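Local coordinates for protein NADPH-flavin oxidoreductase (Helicobacter pylori, PDB 2H0U) that binds flavin mononucleotide and, as a member of the nitroreductase family, probably uses NAD(P)H to carry out flavin-dependent redox reactions, at residues A[31-36]-A[154-159]. Numbering follows the deposited sequence.
Sequences EALVEV and AMLGID
Leu-33, on helix 27-38, and Leu-156 of segment 154-159 form the closest CA pair, 9.4 Å apart, and the two segments touch through side chains alone. Within the FMN-dependent nitroreductase fold, one face of helix 27-38 packs here against the turn that ends helix 131-155. That helix finishes in a Schellman motif: Gly-157 takes a positive phi of 80°, its N donates to Ala-154 O at 3.0 Å, and the chain turns off toward strand 159-163, an outermost strand of the sheet within this chain. The turn leaves Leu-156 before the glycine and Ile-158 after it, both with CB directed at helix 27-38.

Leu-33 meets both residues with its forked end. The two leucines run past each other in opposite directions, and Leu-33 CD2 lies 4.2 Å from Leu-156 CD1. The other branch points at the end of Ile-158, whose CG1 stands anti to its carbonyl carbon (chi1 -66°) while the nearly extended chi2 of 165° carries CD1 out to the leucine. No hydrogen bond crosses this small, wholly apolar interface, which buries 124 Å² in total. Leu-33 and Ile-158 are buried, and each also touches helix 131-155, at Ala-152 and Ala-153 respectively. Leu-156 packs in addition on Val-6 of the second subunit, and Ala-32 on Val-7 of that subunit, which places the contact beside the dimer interface. The side chain of Ile-158 lies about 9 Å from that of the FMN-binding Arg-13. Leu-33 CD1 and Ile-158 CD1 meet tip to tip at 4.1 Å.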
loop_
_atom_site.group_PDB
_atom_site.type_symbol
_atom_site.label_atom_id
_atom_site.label_comp_id
_atom_site.label_asym_id
_atom_site.label_seq_id
_atom_site.Cartn_x
_atom_site.Cartn_y
_atom_site.Cartn_z
ATOM N N GLU A 31 13.727 -15.835 2.191
ATOM C CA GLU A 31 13.375 -16.152 0.810
ATOM C C GLU A 31 11.857 -16.194 0.710
ATOM O O GLU A 31 11.289 -15.784 -0.294
ATOM C CB GLU A 31 13.972 -17.525 0.427
ATOM C CG GLU A 31 15.479 -17.436 0.139
ATOM C CD GLU A 31 16.169 -18.793 0.056
ATOM O OE1 GLU A 31 15.555 -19.841 0.435
ATOM O OE2 GLU A 31 17.356 -18.803 -0.358
ATOM N N ALA A 32 11.187 -16.679 1.750
ATOM C CA ALA A 32 9.698 -16.685 1.712
ATOM C C ALA A 32 9.131 -15.274 1.702
ATOM O O ALA A 32 8.178 -14.994 0.966
ATOM C CB ALA A 32 9.105 -17.457 2.878
ATOM N N LEU A 33 9.728 -14.377 2.478
ATOM C CA LEU A 33 9.234 -12.992 2.512
ATOM C C LEU A 33 9.456 -12.299 1.173
ATOM O O LEU A 33 8.602 -11.557 0.709
ATOM C CB LEU A 33 9.874 -12.207 3.692
ATOM C CG LEU A 33 9.450 -12.617 5.103
ATOM C CD1 LEU A 33 10.216 -11.833 6.142
ATOM C CD2 LEU A 33 7.915 -12.478 5.333
ATOM N N VAL A 34 10.572 -12.578 0.517
ATOM C CA VAL A 34 10.834 -11.972 -0.805
ATOM C C VAL A 34 9.783 -12.501 -1.793
ATOM O O VAL A 34 9.244 -11.744 -2.610
ATOM C CB VAL A 34 12.249 -12.340 -1.347
ATOM C CG1 VAL A 34 12.381 -11.851 -2.819
ATOM C CG2 VAL A 34 13.302 -11.705 -0.494
ATOM N N GLU A 35 9.489 -13.790 -1.674
ATOM C CA GLU A 35 8.406 -14.392 -2.456
ATOM C C GLU A 35 7.045 -13.722 -2.234
ATOM O O GLU A 35 6.298 -13.483 -3.191
ATOM C CB GLU A 35 8.364 -15.916 -2.235
ATOM C CG GLU A 35 7.281 -16.651 -3.048
ATOM C CD GLU A 35 7.547 -16.695 -4.560
ATOM O OE1 GLU A 35 8.628 -16.270 -5.057
ATOM O OE2 GLU A 35 6.685 -17.242 -5.259
ATOM N N VAL A 36 6.706 -13.433 -0.977
ATOM C CA VAL A 36 5.506 -12.638 -0.668
ATOM C C VAL A 36 5.492 -11.329 -1.484
ATOM O O VAL A 36 4.477 -10.986 -2.108
ATOM C CB VAL A 36 5.382 -12.369 0.866
ATOM C CG1 VAL A 36 4.239 -11.387 1.189
ATOM C CG2 VAL A 36 5.146 -13.699 1.614
ATOM N N ALA A 154 4.903 -10.787 10.158
ATOM C CA ALA A 154 4.190 -10.947 11.463
ATOM C C ALA A 154 3.655 -12.374 11.614
ATOM O O ALA A 154 3.770 -12.980 12.680
ATOM C CB ALA A 154 3.062 -9.935 11.612
HETATM N N MSE A 155 3.110 -12.933 10.553
HETATM C CA MSE A 155 2.700 -14.341 10.592
HETATM C C MSE A 155 3.836 -15.288 10.978
HETATM O O MSE A 155 3.592 -16.269 11.694
HETATM C CB MSE A 155 2.074 -14.782 9.281
HETATM C CG MSE A 155 0.731 -14.190 9.016
HETATM SE SE MSE A 155 0.134 -14.761 7.221
HETATM C CE MSE A 155 -0.139 -16.684 7.636
ATOM N N LEU A 156 5.069 -14.973 10.557
ATOM C CA LEU A 156 6.253 -15.770 10.930
ATOM C C LEU A 156 6.901 -15.385 12.249
ATOM O O LEU A 156 7.903 -15.978 12.617
ATOM C CB LEU A 156 7.324 -15.721 9.829
ATOM C CG LEU A 156 6.976 -16.403 8.507
ATOM C CD1 LEU A 156 8.020 -16.101 7.426
ATOM C CD2 LEU A 156 6.814 -17.932 8.723
ATOM N N GLY A 157 6.344 -14.410 12.961
ATOM C CA GLY A 157 6.910 -13.961 14.246
ATOM C C GLY A 157 8.089 -13.030 14.089
ATOM O O GLY A 157 8.892 -12.844 15.028
ATOM N N ILE A 158 8.154 -12.388 12.921
ATOM C CA ILE A 158 9.272 -11.509 12.557
ATOM C C ILE A 158 8.769 -10.068 12.610
ATOM O O ILE A 158 7.628 -9.793 12.249
ATOM C CB ILE A 158 9.822 -11.853 11.120
ATOM C CG1 ILE A 158 10.460 -13.255 11.131
ATOM C CG2 ILE A 158 10.871 -10.815 10.621
ATOM C CD1 ILE A 158 10.694 -13.832 9.739
ATOM N N ASP A 159 9.608 -9.158 13.075
ATOM C CA ASP A 159 9.183 -7.766 13.186
ATOM C C ASP A 159 9.625 -6.940 12.040
ATOM O O ASP A 159 10.418 -7.390 11.225
ATOM C CB ASP A 159 9.679 -7.183 14.505
ATOM C CG ASP A 159 9.032 -7.853 15.678
ATOM O OD1 ASP A 159 7.884 -7.463 16.017
ATOM O OD2 ASP A 159 9.688 -8.726 16.283
#